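Local coordinates for Myo-inositol phosphohydrolase (Mitsuokella multacida, PDB 4WU3), which probably hydrolyses phosphate groups of inositol polyphosphates such as phytate, and binds inositol-(1,3,4,5)-tetrakisphosphate, at residues A[53-64]-A[94-105]; A[84-93]-A[253-264]. The protein carries 2 engineered substitutions. All blocks are in the same frame, centred on the assembly; numbering follows the deposited sequence.

Contact 1. Residues A[53-64]-A[94-105]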
loop_
_atom_site.group_PDB
_atom_site.type_symbol
_atom_site.label_atom_id
_atom_site.label_comp_id
_atom_site.label_asym_id
_atom_site.label_seq_id
_atom_site.Cartn_x
_atom_site.Cartn_y
_atom_site.Cartn_z
ATOM N N ASP A 53 -1.253 -0.666 27.369
ATOM C CA ASP A 53 -2.357 -0.536 26.430
ATOM C C ASP A 53 -3.573 0.038 27.155
ATOM O O ASP A 53 -4.164 1.034 26.722
ATOM C CB ASP A 53 -2.740 -1.908 25.849
ATOM C CG ASP A 53 -1.685 -2.494 24.918
ATOM O OD1 ASP A 53 -0.887 -1.741 24.330
ATOM O OD2 ASP A 53 -1.677 -3.734 24.762
ATOM N N ARG A 54 -3.951 -0.625 28.252
ATOM C CA ARG A 54 -5.101 -0.231 29.062
ATOM C C ARG A 54 -4.793 -0.348 30.554
ATOM O O ARG A 54 -4.514 -1.435 31.060
ATOM C CB ARG A 54 -6.317 -1.114 28.758
ATOM C CG ARG A 54 -6.725 -1.187 27.290
ATOM C CD ARG A 54 -7.136 0.167 26.755
ATOM N NE ARG A 54 -8.385 0.597 27.362
ATOM C CZ ARG A 54 -8.967 1.765 27.133
ATOM N NH1 ARG A 54 -8.425 2.635 26.301
ATOM N NH2 ARG A 54 -10.107 2.055 27.732
ATOM N N ALA A 55 -4.853 0.785 31.246
ATOM C CA ALA A 55 -4.795 0.807 32.694
ATOM C C ALA A 55 -6.030 0.086 33.189
ATOM O O ALA A 55 -7.066 0.124 32.535
ATOM C CB ALA A 55 -4.766 2.247 33.206
ATOM N N ASP A 56 -5.929 -0.568 34.337
ATOM C CA ASP A 56 -7.021 -1.396 34.836
ATOM C C ASP A 56 -8.077 -0.573 35.564
ATOM O O ASP A 56 -7.887 -0.180 36.712
ATOM C CB ASP A 56 -6.499 -2.484 35.766
ATOM C CG ASP A 56 -7.420 -3.672 35.822
ATOM O OD1 ASP A 56 -8.383 -3.714 35.017
ATOM O OD2 ASP A 56 -7.188 -4.567 36.656
ATOM N N VAL A 57 -9.200 -0.347 34.891
ATOM C CA VAL A 57 -10.228 0.559 35.377
ATOM C C VAL A 57 -11.595 -0.075 35.188
ATOM O O VAL A 57 -11.846 -0.694 34.161
ATOM C CB VAL A 57 -10.198 1.877 34.598
ATOM C CG1 VAL A 57 -11.248 2.828 35.134
ATOM C CG2 VAL A 57 -8.821 2.514 34.675
ATOM N N ASN A 58 -12.476 0.071 36.175
ATOM C CA ASN A 58 -13.818 -0.507 36.087
ATOM C C ASN A 58 -14.720 0.298 35.154
ATOM O O ASN A 58 -15.393 1.227 35.575
ATOM C CB ASN A 58 -14.449 -0.609 37.472
ATOM C CG ASN A 58 -15.865 -1.147 37.430
ATOM O OD1 ASN A 58 -16.262 -1.816 36.478
ATOM N ND2 ASN A 58 -16.634 -0.862 38.472
ATOM N N GLN A 59 -14.727 -0.065 33.879
ATOM C CA GLN A 59 -15.484 0.686 32.887
ATOM C C GLN A 59 -15.517 -0.086 31.576
ATOM O O GLN A 59 -14.698 -0.984 31.352
ATOM C CB GLN A 59 -14.829 2.045 32.648
ATOM C CG GLN A 59 -13.472 1.931 31.965
ATOM C CD GLN A 59 -12.792 3.266 31.740
ATOM O OE1 GLN A 59 -13.350 4.325 32.025
ATOM N NE2 GLN A 59 -11.562 3.219 31.231
ATOM N N LEU A 60 -16.457 0.261 30.704
ATOM C CA LEU A 60 -16.424 -0.230 29.343
ATOM C C LEU A 60 -15.220 0.400 28.657
ATOM O O LEU A 60 -14.891 1.557 28.917
ATOM C CB LEU A 60 -17.701 0.146 28.603
ATOM C CG LEU A 60 -18.971 -0.596 28.992
ATOM C CD1 LEU A 60 -20.132 -0.098 28.150
ATOM C CD2 LEU A 60 -18.805 -2.101 28.821
ATOM N N PRO A 61 -14.555 -0.354 27.776
ATOM C CA PRO A 61 -13.384 0.187 27.111
ATOM C C PRO A 61 -13.718 1.157 25.992
ATOM O O PRO A 61 -14.872 1.335 25.630
ATOM C CB PRO A 61 -12.707 -1.046 26.540
ATOM C CG PRO A 61 -13.822 -1.997 26.275
ATOM C CD PRO A 61 -14.844 -1.737 27.354
ATOM N N ARG A 62 -12.662 1.761 25.462
ATOM C CA ARG A 62 -12.694 2.673 24.337
ATOM C C ARG A 62 -13.437 2.104 23.132
ATOM O O ARG A 62 -13.237 0.956 22.746
ATOM C CB ARG A 62 -11.239 2.988 23.965
ATOM C CG ARG A 62 -11.028 3.850 22.732
ATOM C CD ARG A 62 -9.543 3.995 22.461
ATOM N NE ARG A 62 -9.265 4.884 21.336
ATOM C CZ ARG A 62 -8.123 4.893 20.662
ATOM N NH1 ARG A 62 -7.145 4.062 20.994
ATOM N NH2 ARG A 62 -7.956 5.732 19.657
ATOM N N ASN A 63 -14.303 2.927 22.552
ATOM C CA ASN A 63 -15.018 2.586 21.329
ATOM C C ASN A 63 -15.881 1.350 21.444
ATOM O O ASN A 63 -16.135 0.676 20.450
ATOM C CB ASN A 63 -14.029 2.425 20.164
ATOM C CG ASN A 63 -13.482 3.754 19.701
ATOM O OD1 ASN A 63 -14.205 4.755 19.697
ATOM N ND2 ASN A 63 -12.201 3.786 19.339
ATOM N N PHE A 64 -16.345 1.049 22.645
ATOM C CA PHE A 64 -17.247 -0.074 22.808
ATOM C C PHE A 64 -18.568 0.191 22.079
ATOM O O PHE A 64 -19.132 1.275 22.179
ATOM C CB PHE A 64 -17.545 -0.348 24.278
ATOM C CG PHE A 64 -18.522 -1.466 24.474
ATOM C CD1 PHE A 64 -18.087 -2.781 24.546
ATOM C CD2 PHE A 64 -19.875 -1.213 24.528
ATOM C CE1 PHE A 64 -18.985 -3.813 24.687
ATOM C CE2 PHE A 64 -20.775 -2.245 24.673
ATOM C CZ PHE A 64 -20.332 -3.545 24.746
ATOM N N SER A 94 -14.854 -3.312 20.411
ATOM C CA SER A 94 -14.178 -2.282 21.191
ATOM C C SER A 94 -12.706 -2.293 20.916
ATOM O O SER A 94 -12.208 -3.130 20.171
ATOM C CB SER A 94 -14.359 -2.528 22.693
ATOM O OG SER A 94 -13.672 -3.705 23.088
ATOM N N SER A 95 -12.021 -1.343 21.552
ATOM C CA SER A 95 -10.581 -1.354 21.700
ATOM C C SER A 95 -10.156 -2.535 22.553
ATOM O O SER A 95 -10.982 -3.252 23.112
ATOM C CB SER A 95 -10.151 -0.103 22.453
ATOM O OG SER A 95 -10.495 -0.220 23.837
ATOM N N CYS A 96 -8.852 -2.700 22.713
ATOM C CA CYS A 96 -8.381 -3.668 23.653
ATOM C C CYS A 96 -8.856 -3.235 25.032
ATOM O O CYS A 96 -9.249 -2.088 25.227
ATOM C CB CYS A 96 -6.859 -3.813 23.575
ATOM S SG CYS A 96 -5.911 -2.329 23.920
ATOM N N PHE A 97 -8.835 -4.172 25.973
ATOM C CA PHE A 97 -9.415 -3.985 27.296
ATOM C C PHE A 97 -8.503 -4.511 28.407
ATOM O O PHE A 97 -7.794 -5.522 28.239
ATOM C CB PHE A 97 -10.791 -4.683 27.388
ATOM C CG PHE A 97 -10.840 -6.057 26.747
ATOM C CD1 PHE A 97 -10.238 -7.148 27.353
ATOM C CD2 PHE A 97 -11.502 -6.253 25.538
ATOM C CE1 PHE A 97 -10.278 -8.400 26.761
ATOM C CE2 PHE A 97 -11.557 -7.508 24.947
ATOM C CZ PHE A 97 -10.940 -8.582 25.557
ATOM N N SER A 98 -8.517 -3.808 29.540
ATOM C CA SER A 98 -7.943 -4.323 30.776
ATOM C C SER A 98 -8.862 -5.407 31.326
ATOM O O SER A 98 -9.949 -5.659 30.793
ATOM C CB SER A 98 -7.797 -3.204 31.815
ATOM O OG SER A 98 -9.043 -2.918 32.429
ATOM N N GLU A 99 -8.440 -6.053 32.401
ATOM C CA GLU A 99 -9.258 -7.108 32.990
ATOM C C GLU A 99 -10.592 -6.569 33.529
ATOM O O GLU A 99 -11.637 -7.160 33.304
ATOM C CB GLU A 99 -8.484 -7.796 34.107
ATOM C CG GLU A 99 -9.139 -9.060 34.608
ATOM C CD GLU A 99 -8.274 -9.782 35.624
ATOM O OE1 GLU A 99 -7.541 -9.096 36.364
ATOM O OE2 GLU A 99 -8.331 -11.023 35.692
ATOM N N LYS A 100 -10.558 -5.452 34.250
ATOM C CA LYS A 100 -11.797 -4.838 34.734
ATOM C C LYS A 100 -12.699 -4.375 33.586
ATOM O O LYS A 100 -13.927 -4.371 33.711
ATOM C CB LYS A 100 -11.499 -3.667 35.669
ATOM C CG LYS A 100 -10.885 -4.076 37.000
ATOM C CD LYS A 100 -10.741 -2.890 37.943
ATOM C CE LYS A 100 -9.863 -3.233 39.137
ATOM N NZ LYS A 100 -10.473 -4.319 39.937
ATOM N N GLU A 101 -12.107 -3.980 32.462
ATOM C CA GLU A 101 -12.930 -3.589 31.311
ATOM C C GLU A 101 -13.588 -4.819 30.687
ATOM O O GLU A 101 -14.732 -4.760 30.241
ATOM C CB GLU A 101 -12.112 -2.802 30.284
ATOM C CG GLU A 101 -11.688 -1.428 30.794
ATOM C CD GLU A 101 -10.687 -0.726 29.897
ATOM O OE1 GLU A 101 -9.838 -1.403 29.264
ATOM O OE2 GLU A 101 -10.746 0.525 29.852
ATOM N N LEU A 102 -12.881 -5.943 30.675
ATOM C CA LEU A 102 -13.500 -7.184 30.216
ATOM C C LEU A 102 -14.676 -7.528 31.130
ATOM O O LEU A 102 -15.761 -7.892 30.657
ATOM C CB LEU A 102 -12.501 -8.340 30.173
ATOM C CG LEU A 102 -13.097 -9.716 29.837
ATOM C CD1 LEU A 102 -13.712 -9.740 28.447
ATOM C CD2 LEU A 102 -12.074 -10.830 29.964
ATOM N N GLU A 103 -14.467 -7.393 32.437
ATOM C CA GLU A 103 -15.519 -7.706 33.411
ATOM C C GLU A 103 -16.756 -6.841 33.150
ATOM O O GLU A 103 -17.887 -7.337 33.181
ATOM C CB GLU A 103 -14.996 -7.555 34.840
ATOM C CG GLU A 103 -14.100 -8.715 35.259
ATOM C CD GLU A 103 -13.169 -8.381 36.416
ATOM O OE1 GLU A 103 -13.367 -7.349 37.094
ATOM O OE2 GLU A 103 -12.224 -9.161 36.644
ATOM N N ALA A 104 -16.537 -5.568 32.837
ATOM C CA ALA A 104 -17.632 -4.683 32.462
ATOM C C ALA A 104 -18.321 -5.140 31.169
ATOM O O ALA A 104 -19.553 -5.056 31.051
ATOM C CB ALA A 104 -17.135 -3.258 32.312
ATOM N N ILE A 105 -17.535 -5.606 30.194
ATOM C CA ILE A 105 -18.115 -6.142 28.951
ATOM C C ILE A 105 -18.979 -7.383 29.221
ATOM O O ILE A 105 -20.111 -7.479 28.767
ATOM C CB ILE A 105 -17.027 -6.517 27.931
ATOM C CG1 ILE A 105 -16.341 -5.257 27.394
ATOM C CG2 ILE A 105 -17.643 -7.316 26.796
ATOM C CD1 ILE A 105 -15.190 -5.532 26.451
HETATM O O HOH W 1 -8.172 1.753 30.726
HETATM O O HOH W 2 -8.396 -6.687 37.577
HETATM O O HOH W 3 -15.598 -4.266 35.684
#
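R54 and E101 form a two-pronged salt bridge at the heart of a partly buried loop-on-helix contact, in which the chain leaving strand 49-54 wraps over the first turns of helix 99-108. The arginine approaches side-on: R54 NE meets the syn lone pair of E101 OE1 at 3.1 Å in an almost straight bond (177°), while NH2 reaches OE2 at 2.7 Å. Bends at chi2 and chi3 of R54 curl the guanidinium back toward the helix, where it lies nearly coplanar with the carboxylate (planes 21° apart) and has S95 OG over one face. The anti lone pair of E101 OE2 accepts from Q59 NE2 at 3.1 Å, and water 1 joins the same oxygen to A55 O. On the anti side of E101 OE1, S98 N donates at 2.8 Å. This last bond is half of a capping box, with S98 OG accepting from E101 N in return, so the glutamate that holds the loop also closes the helix start. D56 adds to that start from across: its OD1, swung toward the helix, takes S98 OG at 2.8 Å and K100 N at 2.9 Å. Beyond the polar cluster P61 wedges in, its CG 3.8 Å from I105 CD1, and the L60 methyl CD2 covers a face of the F64 ring. The type II turn from P61 to F64 then brings R62 O to S95 N at 2.9 Å, while N63 ND2 reaches A244 O in the phosphate-binding loop of this PTP-like fold.

Contact 2. Residues A[84-93]-A[253-264]. With GOL (glycerol), chain I.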
loop_
_atom_site.group_PDB
_atom_site.type_symbol
_atom_site.label_atom_id
_atom_site.label_comp_id
_atom_site.label_asym_id
_atom_site.label_seq_id
_atom_site.Cartn_x
_atom_site.Cartn_y
_atom_site.Cartn_z
ATOM N N LYS A 84 -32.352 -2.943 9.517
ATOM C CA LYS A 84 -32.768 -4.338 9.409
ATOM C C LYS A 84 -31.643 -5.329 9.723
ATOM O O LYS A 84 -30.542 -5.245 9.169
ATOM C CB LYS A 84 -33.346 -4.642 8.029
ATOM C CG LYS A 84 -33.676 -6.115 7.872
ATOM C CD LYS A 84 -34.429 -6.414 6.595
ATOM C CE LYS A 84 -34.984 -7.828 6.646
ATOM N NZ LYS A 84 -35.780 -8.149 5.431
ATOM N N GLY A 85 -31.947 -6.268 10.617
ATOM C CA GLY A 85 -31.019 -7.322 11.004
ATOM C C GLY A 85 -30.027 -6.960 12.103
ATOM O O GLY A 85 -29.346 -7.838 12.629
ATOM N N MET A 86 -29.939 -5.686 12.468
ATOM C CA MET A 86 -28.920 -5.248 13.422
ATOM C C MET A 86 -29.105 -5.810 14.829
ATOM O O MET A 86 -28.129 -6.130 15.510
ATOM C CB MET A 86 -28.895 -3.725 13.512
ATOM C CG MET A 86 -28.395 -3.058 12.248
ATOM S SD MET A 86 -28.090 -1.308 12.491
ATOM C CE MET A 86 -26.492 -1.353 13.313
ATOM N N ASP A 87 -30.351 -5.913 15.270
ATOM C CA ASP A 87 -30.630 -6.197 16.671
ATOM C C ASP A 87 -30.453 -7.676 17.057
ATOM O O ASP A 87 -30.429 -8.009 18.251
ATOM C CB ASP A 87 -32.032 -5.702 17.029
ATOM C CG ASP A 87 -32.131 -4.179 17.036
ATOM O OD1 ASP A 87 -31.111 -3.502 16.779
ATOM O OD2 ASP A 87 -33.229 -3.651 17.309
ATOM N N THR A 88 -30.305 -8.550 16.056
ATOM C CA THR A 88 -30.188 -9.988 16.300
ATOM C C THR A 88 -28.820 -10.553 15.906
ATOM O O THR A 88 -28.663 -11.759 15.715
ATOM C CB THR A 88 -31.255 -10.758 15.515
ATOM O OG1 THR A 88 -31.123 -10.458 14.122
ATOM C CG2 THR A 88 -32.650 -10.373 15.987
ATOM N N MET A 89 -27.826 -9.685 15.795
ATOM C CA MET A 89 -26.504 -10.099 15.338
ATOM C C MET A 89 -25.669 -10.696 16.463
ATOM O O MET A 89 -24.723 -11.441 16.205
ATOM C CB MET A 89 -25.777 -8.912 14.726
ATOM C CG MET A 89 -26.429 -8.420 13.446
ATOM S SD MET A 89 -25.336 -7.394 12.460
ATOM C CE MET A 89 -25.084 -6.016 13.569
ATOM N N ASN A 90 -26.020 -10.360 17.704
ATOM C CA ASN A 90 -25.346 -10.895 18.874
ATOM C C ASN A 90 -23.865 -10.614 18.811
ATOM O O ASN A 90 -23.031 -11.512 18.893
ATOM C CB ASN A 90 -25.610 -12.386 19.010
ATOM C CG ASN A 90 -27.036 -12.679 19.438
ATOM O OD1 ASN A 90 -27.723 -11.804 19.962
ATOM N ND2 ASN A 90 -27.483 -13.912 19.229
ATOM N N VAL A 91 -23.549 -9.336 18.702
ATOM C CA VAL A 91 -22.211 -8.921 18.433
ATOM C C VAL A 91 -21.884 -7.644 19.204
ATOM O O VAL A 91 -22.755 -6.791 19.405
ATOM C CB VAL A 91 -22.050 -8.693 16.919
ATOM C CG1 VAL A 91 -22.651 -7.356 16.506
ATOM C CG2 VAL A 91 -20.590 -8.757 16.537
ATOM N N SER A 92 -20.639 -7.528 19.657
ATOM C CA SER A 92 -20.130 -6.249 20.175
ATOM C C SER A 92 -18.682 -6.082 19.738
ATOM O O SER A 92 -18.110 -6.985 19.138
ATOM C CB SER A 92 -20.259 -6.145 21.705
ATOM O OG SER A 92 -19.600 -7.215 22.358
ATOM N N ALA A 93 -18.109 -4.911 20.019
ATOM C CA ALA A 93 -16.754 -4.581 19.597
ATOM C C ALA A 93 -16.175 -3.437 20.430
ATOM O O ALA A 93 -16.910 -2.679 21.071
ATOM C CB ALA A 93 -16.746 -4.205 18.122
ATOM N N MET A 253 -16.509 -6.064 12.094
ATOM C CA MET A 253 -17.903 -5.749 12.409
ATOM C C MET A 253 -18.721 -5.686 11.124
ATOM O O MET A 253 -19.871 -6.143 11.082
ATOM C CB MET A 253 -18.000 -4.419 13.156
ATOM C CG MET A 253 -17.703 -4.540 14.641
ATOM S SD MET A 253 -18.934 -5.536 15.508
ATOM C CE MET A 253 -20.213 -4.310 15.771
ATOM N N VAL A 254 -18.109 -5.118 10.083
ATOM C CA VAL A 254 -18.691 -5.087 8.739
ATOM C C VAL A 254 -18.808 -6.491 8.142
ATOM O O VAL A 254 -19.843 -6.830 7.575
ATOM C CB VAL A 254 -17.871 -4.186 7.795
ATOM C CG1 VAL A 254 -18.231 -4.438 6.338
ATOM C CG2 VAL A 254 -18.107 -2.727 8.147
ATOM N N MET A 255 -17.768 -7.310 8.270
ATOM C CA MET A 255 -17.857 -8.714 7.840
ATOM C C MET A 255 -18.991 -9.472 8.547
ATOM O O MET A 255 -19.753 -10.207 7.921
ATOM C CB MET A 255 -16.534 -9.443 8.090
ATOM C CG MET A 255 -15.401 -9.004 7.180
ATOM S SD MET A 255 -13.799 -9.619 7.745
ATOM C CE MET A 255 -14.014 -11.392 7.538
ATOM N N HIS A 256 -19.092 -9.295 9.856
ATOM C CA HIS A 256 -20.141 -9.937 10.646
ATOM C C HIS A 256 -21.526 -9.541 10.127
ATOM O O HIS A 256 -22.371 -10.397 9.863
ATOM C CB HIS A 256 -19.981 -9.540 12.122
ATOM C CG HIS A 256 -20.789 -10.367 13.076
ATOM N ND1 HIS A 256 -20.280 -11.474 13.722
ATOM C CD2 HIS A 256 -22.064 -10.237 13.505
ATOM C CE1 HIS A 256 -21.212 -11.997 14.499
ATOM N NE2 HIS A 256 -22.301 -11.259 14.392
ATOM N N ASP A 257 -21.742 -8.234 9.980
ATOM C CA ASP A 257 -23.013 -7.694 9.502
ATOM C C ASP A 257 -23.336 -8.327 8.144
ATOM O O ASP A 257 -24.459 -8.759 7.895
ATOM C CB ASP A 257 -22.900 -6.174 9.389
ATOM C CG ASP A 257 -24.247 -5.473 9.298
ATOM O OD1 ASP A 257 -25.248 -6.107 8.908
ATOM O OD2 ASP A 257 -24.301 -4.262 9.597
ATOM N N ILE A 258 -22.331 -8.409 7.277
ATOM C CA ILE A 258 -22.499 -8.999 5.954
ATOM C C ILE A 258 -22.898 -10.482 6.017
ATOM O O ILE A 258 -23.785 -10.935 5.288
ATOM C CB ILE A 258 -21.194 -8.862 5.145
ATOM C CG1 ILE A 258 -21.048 -7.426 4.616
ATOM C CG2 ILE A 258 -21.156 -9.881 4.021
ATOM C CD1 ILE A 258 -19.633 -7.072 4.209
ATOM N N LEU A 259 -22.235 -11.237 6.883
ATOM C CA LEU A 259 -22.554 -12.658 7.071
ATOM C C LEU A 259 -23.991 -12.874 7.558
ATOM O O LEU A 259 -24.617 -13.883 7.233
ATOM C CB LEU A 259 -21.583 -13.293 8.058
ATOM C CG LEU A 259 -20.198 -13.626 7.507
ATOM C CD1 LEU A 259 -19.212 -13.889 8.633
ATOM C CD2 LEU A 259 -20.287 -14.822 6.562
ATOM N N LYS A 260 -24.510 -11.932 8.334
ATOM C CA LYS A 260 -25.874 -12.032 8.831
ATOM C C LYS A 260 -26.907 -11.434 7.871
ATOM O O LYS A 260 -28.039 -11.873 7.843
ATOM C CB LYS A 260 -26.007 -11.317 10.176
ATOM C CG LYS A 260 -25.143 -11.870 11.282
ATOM C CD LYS A 260 -25.599 -13.249 11.692
ATOM C CE LYS A 260 -24.797 -13.713 12.893
ATOM N NZ LYS A 260 -25.297 -14.999 13.453
ATOM N N ASN A 261 -26.526 -10.434 7.089
ATOM C CA ASN A 261 -27.523 -9.598 6.454
ATOM C C ASN A 261 -27.301 -9.267 4.989
ATOM O O ASN A 261 -28.085 -8.524 4.408
ATOM C CB ASN A 261 -27.633 -8.290 7.230
ATOM C CG ASN A 261 -28.059 -8.498 8.668
ATOM O OD1 ASN A 261 -29.054 -9.167 8.938
ATOM N ND2 ASN A 261 -27.312 -7.914 9.602
ATOM N N ALA A 262 -26.245 -9.789 4.378
ATOM C CA ALA A 262 -25.946 -9.381 3.012
ATOM C C ALA A 262 -27.156 -9.584 2.107
ATOM O O ALA A 262 -27.354 -8.813 1.172
ATOM C CB ALA A 262 -24.742 -10.131 2.465
ATOM N N LYS A 263 -27.967 -10.603 2.395
ATOM C CA LYS A 263 -29.101 -10.964 1.539
ATOM C C LYS A 263 -30.165 -9.885 1.478
ATOM O O LYS A 263 -30.849 -9.734 0.471
ATOM C CB LYS A 263 -29.782 -12.238 2.045
ATOM C CG LYS A 263 -29.032 -13.522 1.765
ATOM C CD LYS A 263 -29.715 -14.709 2.431
ATOM C CE LYS A 263 -28.841 -15.953 2.373
ATOM N NZ LYS A 263 -29.533 -17.167 2.882
ATOM N N ASP A 264 -30.314 -9.155 2.575
ATOM C CA ASP A 264 -31.426 -8.239 2.739
ATOM C C ASP A 264 -30.996 -6.789 2.770
ATOM O O ASP A 264 -31.828 -5.903 2.632
ATOM C CB ASP A 264 -32.158 -8.567 4.036
ATOM C CG ASP A 264 -32.644 -9.997 4.069
ATOM O OD1 ASP A 264 -33.189 -10.465 3.047
ATOM O OD2 ASP A 264 -32.469 -10.657 5.111
HETATM C C1 GOL I . -23.293 -14.670 16.158
HETATM O O1 GOL I . -22.578 -13.978 17.200
HETATM C C2 GOL I . -22.568 -15.948 15.745
HETATM O O2 GOL I . -22.489 -15.986 14.332
HETATM C C3 GOL I . -23.300 -17.200 16.213
HETATM O O3 GOL I . -23.733 -17.981 15.092
HETATM O O HOH W 4 -27.568 -14.562 15.194
#
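H256 donates from NE2 to M89 O at 3.0 Å (166°), the acceptor oxygen lying close to the ring plane though the donor is tilted from the carbonyl plane, and its ND1 is hydrogen-bonded to Y240 OH. The bond ties helix 247-261, the helix that follows the phosphate-binding loop of the PTP fold, to the loop leading into strand 91-94; strand 91-93 and helix 253-261 run antiparallel (169°), their axes approaching to 10.0 Å. With both ring nitrogens engaged, the imidazole cannot readily turn. A phenylalanine in its place would probably leave M89 O and Y240 OH without these mates. Toward the helix end, N261 ND2 donates to D257 OD1 at 2.8 Å, an oxygen also held by R273, and M89 SD rests 3.5 Å from the same amide nitrogen. K260 NZ extends to glycerol O2 at 3.1 Å, and water 4 links it to T88 O; the glycerol is probably from the crystallisation liquor. V91 covers one face of the H256 ring in a CH-pi contact, CG2 standing 3.6 Å from the centroid, almost on the ring normal. M253, bent at chi2 and chi3, folds its thioether along the strand, with SD 3.8 Å from V91 CG2 and CG 3.6 Å from A93 CB.

Overall arrangement
The segments of the two contacts interleave along the chain: 53-64, 84-93, 94-105 and finally 253-264. Because 84-93 runs directly into 94-105, strand 91-94 and helix 99-108 tie both contacts to one continuous piece of chain, although the centres of the two contacts lie about 23 Å apart. F64 bridges them, its ring atom CD1 packing 3.7 Å from A93 O. Strand 91-94 lies in the mixed five-stranded sheet, between 65-66 and 237-241; the last leads into the phosphate-binding loop and then helix 247-261. Contact 1 thus borders that loop, while contact 2 packs the loop and strand of 84-93 on the helix beyond it. A sheet of the same strand order recurs later in the chain, consistent with tandem PTP-like units.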